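Local coordinates for protein alanine racemase (Corynebacterium glutamicum, PDB 2DY3) that binds pyridoxal-5'-phosphate as a member of the alanine racemase family, pairing a TIM-barrel-type N-terminal domain with a largely beta C-terminal domain, at residues L4-D9 against C350-R355; D11-N16 against A46-A51; A108-D113 against S142-A147; V289-L294 against H316-G321; V325-G328 against D333-D336. All coordinates share one frame; numbering follows the deposited sequence.

Contact 1 of 5, residues L4-D9 against C350-R355; sequences LTTKID and CRPTGR
The N-terminal strand 4-8, built into the mixed sheet between strands 236-247 and 357-360, carries Thr6 and Leu4 against the loop that runs from helix 345-350 to strand 357-360. Strand 4-8 pairs with strand 357-360 in parallel, so the two ends of the chain lie side by side in one sheet. The segments come close at two points. At the first, the methyl CG2 of Thr6 presses on the ring of Pro352, 3.5 Å from its CB, which is tighter than usual carbon-carbon contact; Pro352 CG is the next atom, at 4.0 Å, and the two side chains cross at about a right angle. A chi1 of 49° tucks Thr6 OG1 between the backbone N and the carbonyl carbon, leaving CG2 anti to that carbon and turned to the proline. Trp238 of strand 236-247 touches both Thr6 and Pro352, so the pair is buried against the sheet.

At the second point the main chains come close: Leu4 O lies 3.8 Å from Arg355 O, two acceptors that cannot bond directly. The side chain of Arg355 leads away from the strand, to salt bridges with Asp277 and Asp305 and with Glu64 of the second subunit, which places this corner at the dimer interface. A water mediates between the main chains instead. It accepts from Leu4 N at 2.8 Å and donates a longer bond to Arg355 O at 3.3 Å.

Contact 2 of 5, residues D11-N16 against A46-A51; sequences DAIAHN and APVIAA
Ile13 and Ala14 of helix 10-24 pack on Val48 and Ile49 of helix 42-50, both helices belonging to the N-terminal, TIM-barrel-type domain. The side chains that meet across the pair are all apolar. The short axes approach to 8.9 Å and cross at -38°, close enough for methyl groups to meet. The branch methyl CG2 of Ile13 is the main wedge: it touches Ile49 CG1 at 3.6 Å and reaches Val48 CG1 at 4.1 Å, thus sitting between two consecutive residues of the other helix. With chi1 at -70° this methyl is anti to the backbone N, while the longer CG1-CD1 arm of Ile13 runs toward Ile8 of strand 4-8. Val48 CG1 also rests against Ala14 CB, 3.8 Å away, and the small alanine lets the valine come near the helix backbone, with the same methyl 3.9 Å from Ala14 N.

Polar interactions stay within each helix. Around the touching residues His15 N bonds to Asp11 O and Ala50 N to Ala46 O, while the second helix is kinked where the N of Pro47 makes no bond to the preceding turn. Asp9, the N-cap residue just before helix 10-24, caps Ala12 N with its carboxylate.

Ile49 also touches Phe57 of strand 56-59, and Ala14 touches His52 in the loop after helix 42-50. Helix 42-50 thus packs on both helix 10-24 and strand 56-59 of the parallel sheet.

Contact 3 of 5, residues A108-D113 against S142-A147; sequences ALIETD and SALAAA
The flat group met by Ile110 is the peptide joining Ala143 to Leu144, and CD1 of the isoleucine lies over one face of it, 3.4 Å from Ala143 O and 3.9 Å from Leu144 N. The same methyl touches Ala143 CB at 3.5 Å. Ile110 sits at the end of helix 103-110, and its side chain carries this contact, reaching across to the last turn of helix 134-146. Further back along the side chain, CG1 is flanked by Leu144 CD2 and by Ala147 CB, each 4.0 Å away. With chi1 at -69° and chi2 at 171° the CG1-CD1 arm is stretched out, so its tip can arrive at the helix backbone while its middle meets the two other side chains.

Both helices finish here. Beyond Ile110, Thr112 turns back, and its OG1 donates to Ala108 O at 2.7 Å, tilted 22° from the carbonyl plane, in effect tying down the final turn. Ile150 of strand 150-156 touches both Ile110 and Leu144, joining the helix pair to that strand of the parallel sheet.

The join is purely apolar in its side chains. With no direct polar link between the segments, it is van der Waals packing alone: the small Ala143 gives one long isoleucine access to the main chain of the opposing helix, and Ala147 CB, just past that helix, packs on CG1.

Contact 4 of 5, residues V289-L294 against H316-G321; sequences VTIDGL and HGVEAG
Leu294 and His316 meet in a CH-pi contact beside a two-residue beta hairpin of the C-terminal domain, the one that links strands 288-291 and 294-299. The leucine methyl CD1 stands over one face of the imidazole, 3.4 Å from the ring centroid and 21° off the normal. It is displaced toward the rim at NE2, which it approaches to 3.2 Å. A second, wholly aliphatic contact lies alongside: Ile291 CD1 touches Val318 CG1 at 3.9 Å, the two side chains crossing at about a right angle. The extended Ile291 arm, chi2 179°, carries CD1 across to the loop.

Both pairs are placed by the same turn. Ile291 and Leu294 are the first and last residues of the type I' turn, flanking its corners Asp292 and Gly293, which positions their side chains for the loop 316-321. That loop, between strands 307-312 and 323-325, brings His316 and Val318 up on either side of Gly317, whose positive phi bends the chain between them. Val318 N is fixed in turn by a hydrogen bond to Asn314 OD1.

Tyr296 of strand 294-299 touches Ile291, His316 and Val318, and thus backs both pairs. The histidine-leucine end is at the surface and touches a crystal neighbour, which may influence how these side chains sit, whereas the isoleucine-valine end is buried. The turn itself is closed by two reciprocal backbone bonds, Ile291 N to Leu294 O at 2.8 Å and Leu294 N to Ile291 O at 3.1 Å.

Contact 5 of 5, residues V325-G328 against D333-D336; sequences VIFG and DATD
Phe327, Asp333 and Ala334 bury most of the surface where the bulged end of strand 323-325, in the C-terminal domain's sheet, folds onto the start of helix 334-340. Ile326 and Phe327 together face Trp238 of strand 236-247, a classic beta bulge at which the chain turns a corner. The bulge sends the Phe327 side chain toward the helix, and a chi1 of 77° sets CG between the backbone N and the carbonyl carbon. Its ring atom CD1 then comes within 4.1 Å of Ala334 CA and 4.2 Å of Ala334 CB, a loose apolar approach to the first helical residue. Ala334 also touches Val348 and Val349 of helix 345-350.

Asp333 contributes through its main chain, not its carboxylate. Its carbonyl oxygen lies 4.4 Å from Phe327 CB, and its CA is 4.3 Å from Gly328 N, the point at which the two backbones run nearest each other. Gly328 adopts a positive phi of 126°, which takes the chain away after the bulge and into the short loop leading back to the helix.

The Asp333 side chain points away from the bulge and is devoted to the helix it precedes. As the N-cap residue it takes up an amide of the first turn, which has no carbonyl of a preceding helical turn to bond to: Asp336 N donates to Asp333 OD1 at 2.7 Å, with an N-H...O angle of 168°, nearly head-on to the carboxylate C-O bond.

Contacts 1, 4 and 5 form a connected group on the mixed sheet. Pro352 CG of contact 1 packs on Phe327 CE2 of contact 5 at 4.1 Å, and Thr290 O of contact 4 lies 2.8 Å from Val325 N of contact 5, a probable hydrogen bond between neighbouring strands. Contact 2 joins this group through Ile8 CG2 and Ile13 CD1, 4.2 Å apart, linking the two domains. Contact 3 touches none of the others; its nearest atoms are about 23 Å from contact 2. The side chains of Arg355, Ile49 and Ala334 lie about 8, 11 and 13 Å from a bound pyridoxal-5'-phosphate, not necessarily the same one.

Contact 1 of 5, residues L4-D9 against C350-R355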
# COMPACT_ATOMS: atom_id res chain seq x y z
N LEU B 4 9.68 -7.85 -8.73
CA LEU B 4 8.89 -6.63 -8.69
C LEU B 4 9.62 -5.54 -7.90
O LEU B 4 9.90 -5.70 -6.72
CB LEU B 4 7.53 -6.92 -8.06
CG LEU B 4 6.53 -5.76 -8.01
CD1 LEU B 4 6.23 -5.30 -9.43
CD2 LEU B 4 5.26 -6.22 -7.30
N THR B 5 9.91 -4.42 -8.55
CA THR B 5 10.63 -3.36 -7.86
C THR B 5 10.29 -1.96 -8.36
O THR B 5 9.64 -1.78 -9.39
CB THR B 5 12.15 -3.53 -8.05
OG1 THR B 5 12.51 -3.13 -9.38
CG2 THR B 5 12.57 -4.98 -7.85
N THR B 6 10.73 -0.98 -7.58
CA THR B 6 10.59 0.42 -7.95
C THR B 6 12.02 0.92 -7.99
O THR B 6 12.78 0.72 -7.04
CB THR B 6 9.81 1.24 -6.91
OG1 THR B 6 10.33 0.99 -5.60
CG2 THR B 6 8.32 0.90 -6.96
N LYS B 7 12.41 1.53 -9.11
CA LYS B 7 13.76 2.08 -9.25
C LYS B 7 13.68 3.53 -8.82
O LYS B 7 12.92 4.30 -9.40
CB LYS B 7 14.23 2.06 -10.70
CG LYS B 7 14.69 0.74 -11.26
CD LYS B 7 15.19 0.96 -12.69
CE LYS B 7 15.81 -0.28 -13.30
NZ LYS B 7 16.29 -0.02 -14.69
N ILE B 8 14.47 3.91 -7.82
CA ILE B 8 14.48 5.28 -7.37
C ILE B 8 15.78 5.94 -7.80
O ILE B 8 16.85 5.62 -7.29
CB ILE B 8 14.36 5.38 -5.84
CG1 ILE B 8 13.18 4.55 -5.35
CG2 ILE B 8 14.16 6.83 -5.43
CD1 ILE B 8 11.87 4.85 -6.06
N ASP B 9 15.67 6.87 -8.74
CA ASP B 9 16.83 7.59 -9.24
C ASP B 9 17.14 8.77 -8.31
O ASP B 9 16.48 9.80 -8.37
CB ASP B 9 16.54 8.11 -10.65
CG ASP B 9 17.73 8.83 -11.26
OD1 ASP B 9 18.69 9.15 -10.53
OD2 ASP B 9 17.69 9.07 -12.49
N CYS B 350 2.40 6.53 -5.02
CA CYS B 350 2.15 5.97 -3.69
C CYS B 350 1.62 4.55 -3.76
O CYS B 350 1.54 3.86 -2.74
CB CYS B 350 1.14 6.83 -2.91
SG CYS B 350 1.79 8.35 -2.18
N ARG B 351 1.25 4.10 -4.95
CA ARG B 351 0.68 2.77 -5.12
C ARG B 351 1.57 1.54 -4.94
O ARG B 351 1.16 0.58 -4.27
CB ARG B 351 -0.04 2.66 -6.46
CG ARG B 351 -1.33 3.47 -6.55
CD ARG B 351 -2.40 2.96 -5.58
NE ARG B 351 -1.95 2.98 -4.19
CZ ARG B 351 -1.64 4.09 -3.51
NH1 ARG B 351 -1.74 5.27 -4.09
NH2 ARG B 351 -1.22 4.00 -2.25
N PRO B 352 2.78 1.53 -5.53
CA PRO B 352 3.70 0.39 -5.42
C PRO B 352 3.93 -0.06 -3.98
O PRO B 352 4.52 0.67 -3.19
CB PRO B 352 4.97 0.90 -6.09
CG PRO B 352 4.42 1.79 -7.17
CD PRO B 352 3.36 2.58 -6.39
N THR B 353 3.46 -1.26 -3.66
CA THR B 353 3.57 -1.79 -2.30
C THR B 353 3.68 -3.33 -2.31
O THR B 353 4.06 -3.93 -3.31
CB THR B 353 2.33 -1.33 -1.48
OG1 THR B 353 2.52 -1.63 -0.09
CG2 THR B 353 1.06 -2.01 -1.98
N GLY B 354 3.37 -3.95 -1.17
CA GLY B 354 3.42 -5.41 -1.08
C GLY B 354 4.77 -6.04 -1.35
O GLY B 354 5.74 -5.78 -0.63
N ARG B 355 4.85 -6.89 -2.37
CA ARG B 355 6.10 -7.57 -2.70
C ARG B 355 7.10 -6.65 -3.41
O ARG B 355 8.27 -7.00 -3.56
CB ARG B 355 5.82 -8.80 -3.58
CG ARG B 355 5.40 -10.07 -2.80
CD ARG B 355 4.07 -9.90 -2.06
NE ARG B 355 2.94 -9.74 -2.96
CZ ARG B 355 2.16 -10.73 -3.39
NH1 ARG B 355 2.39 -11.98 -3.00
NH2 ARG B 355 1.14 -10.47 -4.20
O HOH W 1 9.95 -8.48 -5.98

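Contact 2 of 5, residues D11-N16 against A46-A51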
# COMPACT_ATOMS: atom_id res chain seq x y z
N ASP B 11 19.85 10.69 -8.28
CA ASP B 11 20.44 11.82 -8.99
C ASP B 11 19.33 12.72 -9.51
O ASP B 11 19.46 13.94 -9.53
CB ASP B 11 21.30 11.36 -10.18
CG ASP B 11 22.60 10.72 -9.75
OD1 ASP B 11 23.25 11.25 -8.82
OD2 ASP B 11 22.98 9.70 -10.35
N ALA B 12 18.23 12.10 -9.93
CA ALA B 12 17.09 12.85 -10.44
C ALA B 12 16.55 13.72 -9.30
O ALA B 12 16.15 14.86 -9.52
CB ALA B 12 16.01 11.89 -10.93
N ILE B 13 16.55 13.16 -8.09
CA ILE B 13 16.08 13.89 -6.92
C ILE B 13 16.99 15.08 -6.61
O ILE B 13 16.52 16.18 -6.31
CB ILE B 13 15.99 12.95 -5.68
CG1 ILE B 13 14.84 11.95 -5.89
CG2 ILE B 13 15.76 13.77 -4.41
CD1 ILE B 13 14.64 10.99 -4.75
N ALA B 14 18.30 14.86 -6.68
CA ALA B 14 19.24 15.94 -6.42
C ALA B 14 19.00 17.04 -7.45
O ALA B 14 18.94 18.22 -7.12
CB ALA B 14 20.66 15.42 -6.51
N HIS B 15 18.86 16.63 -8.71
CA HIS B 15 18.61 17.57 -9.80
C HIS B 15 17.37 18.40 -9.49
O HIS B 15 17.41 19.63 -9.54
CB HIS B 15 18.40 16.81 -11.11
CG HIS B 15 17.85 17.65 -12.21
ND1 HIS B 15 18.63 18.53 -12.93
CD2 HIS B 15 16.59 17.78 -12.70
CE1 HIS B 15 17.87 19.17 -13.81
NE2 HIS B 15 16.63 18.73 -13.69
N ASN B 16 16.28 17.71 -9.18
CA ASN B 16 15.02 18.35 -8.86
C ASN B 16 15.21 19.33 -7.70
O ASN B 16 14.65 20.43 -7.71
CB ASN B 16 13.97 17.30 -8.48
CG ASN B 16 13.61 16.39 -9.63
OD1 ASN B 16 13.12 15.27 -9.43
ND2 ASN B 16 13.84 16.86 -10.85
N ALA B 46 15.60 11.89 1.71
CA ALA B 46 15.82 13.06 2.56
C ALA B 46 17.28 13.52 2.63
O ALA B 46 17.57 14.71 2.56
CB ALA B 46 15.29 12.80 3.97
N PRO B 47 18.22 12.58 2.80
CA PRO B 47 19.63 13.00 2.87
C PRO B 47 20.11 13.63 1.57
O PRO B 47 20.90 14.58 1.56
CB PRO B 47 20.36 11.71 3.21
CG PRO B 47 19.35 10.95 3.99
CD PRO B 47 18.08 11.18 3.20
N VAL B 48 19.63 13.11 0.45
CA VAL B 48 20.03 13.66 -0.84
C VAL B 48 19.46 15.06 -0.98
O VAL B 48 20.15 15.99 -1.41
CB VAL B 48 19.54 12.78 -2.00
CG1 VAL B 48 19.74 13.50 -3.31
CG2 VAL B 48 20.31 11.45 -1.99
N ILE B 49 18.20 15.22 -0.61
CA ILE B 49 17.56 16.52 -0.70
C ILE B 49 18.26 17.51 0.22
O ILE B 49 18.40 18.70 -0.10
CB ILE B 49 16.07 16.44 -0.32
CG1 ILE B 49 15.31 15.68 -1.41
CG2 ILE B 49 15.50 17.83 -0.13
CD1 ILE B 49 13.84 15.55 -1.16
N ALA B 50 18.71 17.02 1.37
CA ALA B 50 19.39 17.87 2.34
C ALA B 50 20.73 18.34 1.79
O ALA B 50 21.10 19.50 1.92
CB ALA B 50 19.60 17.11 3.65
N ALA B 51 21.45 17.41 1.16
CA ALA B 51 22.76 17.69 0.60
C ALA B 51 22.71 18.62 -0.61
O ALA B 51 23.75 19.03 -1.12
CB ALA B 51 23.45 16.38 0.23

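Contact 3 of 5, residues A108-D113 against S142-A147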
# COMPACT_ATOMS: atom_id res chain seq x y z
N ALA B 108 -2.30 22.36 24.94
CA ALA B 108 -1.40 21.28 25.33
C ALA B 108 0.05 21.74 25.29
O ALA B 108 0.87 21.31 26.11
CB ALA B 108 -1.60 20.07 24.43
N LEU B 109 0.38 22.60 24.34
CA LEU B 109 1.74 23.10 24.19
C LEU B 109 2.10 24.09 25.28
O LEU B 109 3.18 24.02 25.86
CB LEU B 109 1.91 23.75 22.81
CG LEU B 109 1.83 22.76 21.65
CD1 LEU B 109 1.72 23.49 20.33
CD2 LEU B 109 3.06 21.87 21.66
N ILE B 110 1.19 25.02 25.56
CA ILE B 110 1.41 26.03 26.59
C ILE B 110 1.55 25.38 27.96
O ILE B 110 2.31 25.85 28.81
CB ILE B 110 0.24 27.03 26.64
CG1 ILE B 110 0.25 27.90 25.37
CG2 ILE B 110 0.36 27.91 27.87
CD1 ILE B 110 -0.99 28.76 25.23
N GLU B 111 0.82 24.29 28.17
CA GLU B 111 0.87 23.61 29.45
C GLU B 111 2.01 22.59 29.52
O GLU B 111 2.11 21.85 30.50
CB GLU B 111 -0.47 22.94 29.74
CG GLU B 111 -1.60 23.95 29.95
CD GLU B 111 -2.96 23.30 30.09
OE1 GLU B 111 -3.95 24.02 30.33
OE2 GLU B 111 -3.05 22.06 29.96
N THR B 112 2.86 22.57 28.50
CA THR B 112 4.00 21.65 28.47
C THR B 112 5.23 22.34 29.05
O THR B 112 5.61 23.42 28.60
CB THR B 112 4.35 21.21 27.04
OG1 THR B 112 3.32 20.36 26.52
CG2 THR B 112 5.68 20.46 27.04
N ASP B 113 5.86 21.69 30.03
CA ASP B 113 7.05 22.27 30.65
C ASP B 113 8.33 21.83 29.96
O ASP B 113 8.99 20.88 30.38
CB ASP B 113 7.10 21.90 32.14
CG ASP B 113 8.30 22.52 32.85
OD1 ASP B 113 9.10 23.23 32.19
OD2 ASP B 113 8.45 22.31 34.07
N SER B 142 -3.39 35.14 21.40
CA SER B 142 -3.24 35.71 22.73
C SER B 142 -2.60 34.72 23.69
O SER B 142 -1.71 35.06 24.46
CB SER B 142 -4.60 36.14 23.27
OG SER B 142 -4.48 36.65 24.58
N ALA B 143 -3.06 33.47 23.63
CA ALA B 143 -2.55 32.43 24.50
C ALA B 143 -1.08 32.12 24.23
O ALA B 143 -0.27 32.05 25.16
CB ALA B 143 -3.38 31.16 24.34
N LEU B 144 -0.73 31.93 22.96
CA LEU B 144 0.66 31.63 22.60
C LEU B 144 1.62 32.79 22.91
O LEU B 144 2.77 32.57 23.28
CB LEU B 144 0.74 31.22 21.13
CG LEU B 144 -0.06 29.95 20.78
CD1 LEU B 144 -0.10 29.76 19.26
CD2 LEU B 144 0.58 28.74 21.46
N ALA B 145 1.15 34.02 22.77
CA ALA B 145 1.98 35.19 23.04
C ALA B 145 2.34 35.26 24.52
O ALA B 145 3.43 35.71 24.88
CB ALA B 145 1.26 36.45 22.63
N ALA B 146 1.43 34.80 25.37
CA ALA B 146 1.64 34.83 26.81
C ALA B 146 2.57 33.73 27.29
O ALA B 146 3.04 33.76 28.43
CB ALA B 146 0.30 34.72 27.53
N ALA B 147 2.86 32.75 26.43
CA ALA B 147 3.72 31.64 26.80
C ALA B 147 5.20 31.89 26.53
O ALA B 147 5.65 31.90 25.39
CB ALA B 147 3.27 30.38 26.08

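Contact 4 of 5, residues V289-L294 against H316-G321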
# COMPACT_ATOMS: atom_id res chain seq x y z
N VAL B 289 1.70 -2.00 -20.34
CA VAL B 289 3.00 -1.95 -19.70
C VAL B 289 3.94 -1.83 -20.90
O VAL B 289 3.52 -2.01 -22.04
CB VAL B 289 3.33 -3.23 -18.91
CG1 VAL B 289 2.21 -3.52 -17.91
CG2 VAL B 289 3.52 -4.40 -19.84
N THR B 290 5.20 -1.52 -20.65
CA THR B 290 6.14 -1.38 -21.74
C THR B 290 7.33 -2.32 -21.59
O THR B 290 8.07 -2.25 -20.60
CB THR B 290 6.68 0.06 -21.85
OG1 THR B 290 7.57 0.31 -20.75
CG2 THR B 290 5.55 1.06 -21.79
N ILE B 291 7.51 -3.18 -22.58
CA ILE B 291 8.62 -4.13 -22.59
C ILE B 291 9.55 -3.74 -23.74
O ILE B 291 9.17 -3.80 -24.91
CB ILE B 291 8.11 -5.57 -22.79
CG1 ILE B 291 7.17 -5.95 -21.65
CG2 ILE B 291 9.29 -6.53 -22.86
CD1 ILE B 291 6.58 -7.35 -21.77
N ASP B 292 10.77 -3.32 -23.40
CA ASP B 292 11.74 -2.90 -24.40
C ASP B 292 11.20 -1.72 -25.19
O ASP B 292 11.40 -1.62 -26.40
CB ASP B 292 12.07 -4.05 -25.36
CG ASP B 292 12.89 -5.14 -24.69
OD1 ASP B 292 13.90 -4.80 -24.03
OD2 ASP B 292 12.53 -6.32 -24.84
N GLY B 293 10.49 -0.83 -24.50
CA GLY B 293 9.96 0.35 -25.16
C GLY B 293 8.66 0.17 -25.91
O GLY B 293 8.13 1.14 -26.44
N LEU B 294 8.13 -1.05 -25.97
CA LEU B 294 6.87 -1.27 -26.68
C LEU B 294 5.71 -1.61 -25.73
O LEU B 294 5.89 -2.33 -24.75
CB LEU B 294 7.02 -2.37 -27.74
CG LEU B 294 7.83 -1.98 -28.99
CD1 LEU B 294 7.44 -2.89 -30.12
CD2 LEU B 294 7.54 -0.55 -29.38
N HIS B 316 7.68 -9.48 -31.37
CA HIS B 316 8.98 -9.06 -30.86
C HIS B 316 9.62 -10.14 -30.00
O HIS B 316 10.66 -9.92 -29.37
CB HIS B 316 8.81 -7.75 -30.09
CG HIS B 316 8.02 -6.73 -30.84
ND1 HIS B 316 8.50 -6.09 -31.96
CD2 HIS B 316 6.73 -6.31 -30.71
CE1 HIS B 316 7.55 -5.33 -32.49
NE2 HIS B 316 6.47 -5.45 -31.74
N GLY B 317 8.99 -11.31 -29.98
CA GLY B 317 9.52 -12.42 -29.22
C GLY B 317 9.70 -12.22 -27.72
O GLY B 317 10.70 -12.66 -27.16
N VAL B 318 8.76 -11.55 -27.08
CA VAL B 318 8.84 -11.34 -25.64
C VAL B 318 8.91 -12.70 -24.96
O VAL B 318 8.15 -13.61 -25.29
CB VAL B 318 7.59 -10.62 -25.10
CG1 VAL B 318 7.63 -10.61 -23.56
CG2 VAL B 318 7.51 -9.21 -25.67
N GLU B 319 9.84 -12.85 -24.02
CA GLU B 319 10.00 -14.09 -23.28
C GLU B 319 9.97 -13.85 -21.78
O GLU B 319 10.09 -12.71 -21.32
CB GLU B 319 11.33 -14.74 -23.65
CG GLU B 319 11.48 -15.06 -25.12
CD GLU B 319 12.78 -15.78 -25.40
OE1 GLU B 319 12.88 -16.97 -25.08
OE2 GLU B 319 13.70 -15.15 -25.94
N ALA B 320 9.80 -14.92 -21.01
CA ALA B 320 9.77 -14.81 -19.55
C ALA B 320 11.09 -14.18 -19.12
O ALA B 320 12.13 -14.46 -19.72
CB ALA B 320 9.61 -16.19 -18.92
N GLY B 321 11.04 -13.34 -18.10
CA GLY B 321 12.25 -12.69 -17.62
C GLY B 321 12.38 -11.29 -18.21
O GLY B 321 13.21 -10.50 -17.77

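Contact 5 of 5, residues V325-G328 against D333-D336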
# COMPACT_ATOMS: atom_id res chain seq x y z
N VAL B 325 7.78 -2.45 -17.85
CA VAL B 325 7.64 -1.18 -17.15
C VAL B 325 6.16 -0.84 -16.99
O VAL B 325 5.44 -0.74 -17.98
CB VAL B 325 8.34 -0.02 -17.92
CG1 VAL B 325 8.10 1.31 -17.22
CG2 VAL B 325 9.85 -0.29 -18.05
N ILE B 326 5.71 -0.68 -15.75
CA ILE B 326 4.32 -0.33 -15.49
C ILE B 326 4.22 1.19 -15.67
O ILE B 326 3.27 1.70 -16.26
CB ILE B 326 3.91 -0.76 -14.07
CG1 ILE B 326 4.02 -2.29 -13.96
CG2 ILE B 326 2.50 -0.28 -13.75
CD1 ILE B 326 3.79 -2.86 -12.56
N PHE B 327 5.22 1.89 -15.15
CA PHE B 327 5.32 3.34 -15.31
C PHE B 327 6.71 3.78 -14.88
O PHE B 327 7.31 3.20 -13.97
CB PHE B 327 4.22 4.09 -14.53
CG PHE B 327 4.44 4.20 -13.04
CD1 PHE B 327 5.36 5.10 -12.53
CD2 PHE B 327 3.69 3.45 -12.16
CE1 PHE B 327 5.51 5.26 -11.16
CE2 PHE B 327 3.84 3.60 -10.79
CZ PHE B 327 4.75 4.50 -10.29
N GLY B 328 7.25 4.78 -15.57
CA GLY B 328 8.57 5.26 -15.25
C GLY B 328 9.49 5.27 -16.45
O GLY B 328 9.04 5.42 -17.58
N ASP B 333 5.06 7.73 -18.31
CA ASP B 333 5.34 8.36 -17.03
C ASP B 333 4.17 8.27 -16.06
O ASP B 333 3.06 7.91 -16.44
CB ASP B 333 5.78 9.82 -17.19
CG ASP B 333 4.72 10.68 -17.85
OD1 ASP B 333 3.51 10.43 -17.66
OD2 ASP B 333 5.12 11.64 -18.55
N ALA B 334 4.44 8.59 -14.80
CA ALA B 334 3.44 8.54 -13.75
C ALA B 334 2.17 9.32 -14.06
O ALA B 334 1.07 8.88 -13.73
CB ALA B 334 4.06 9.05 -12.44
N THR B 335 2.32 10.47 -14.70
CA THR B 335 1.18 11.31 -15.06
C THR B 335 0.29 10.62 -16.09
O THR B 335 -0.93 10.57 -15.95
CB THR B 335 1.65 12.69 -15.60
OG1 THR B 335 2.49 13.32 -14.62
CG2 THR B 335 0.46 13.60 -15.87
N ASP B 336 0.91 10.08 -17.14
CA ASP B 336 0.15 9.37 -18.18
C ASP B 336 -0.61 8.20 -17.56
O ASP B 336 -1.80 8.00 -17.80
CB ASP B 336 1.09 8.84 -19.25
CG ASP B 336 0.37 8.03 -20.31
OD1 ASP B 336 -0.22 8.64 -21.22
OD2 ASP B 336 0.37 6.78 -20.21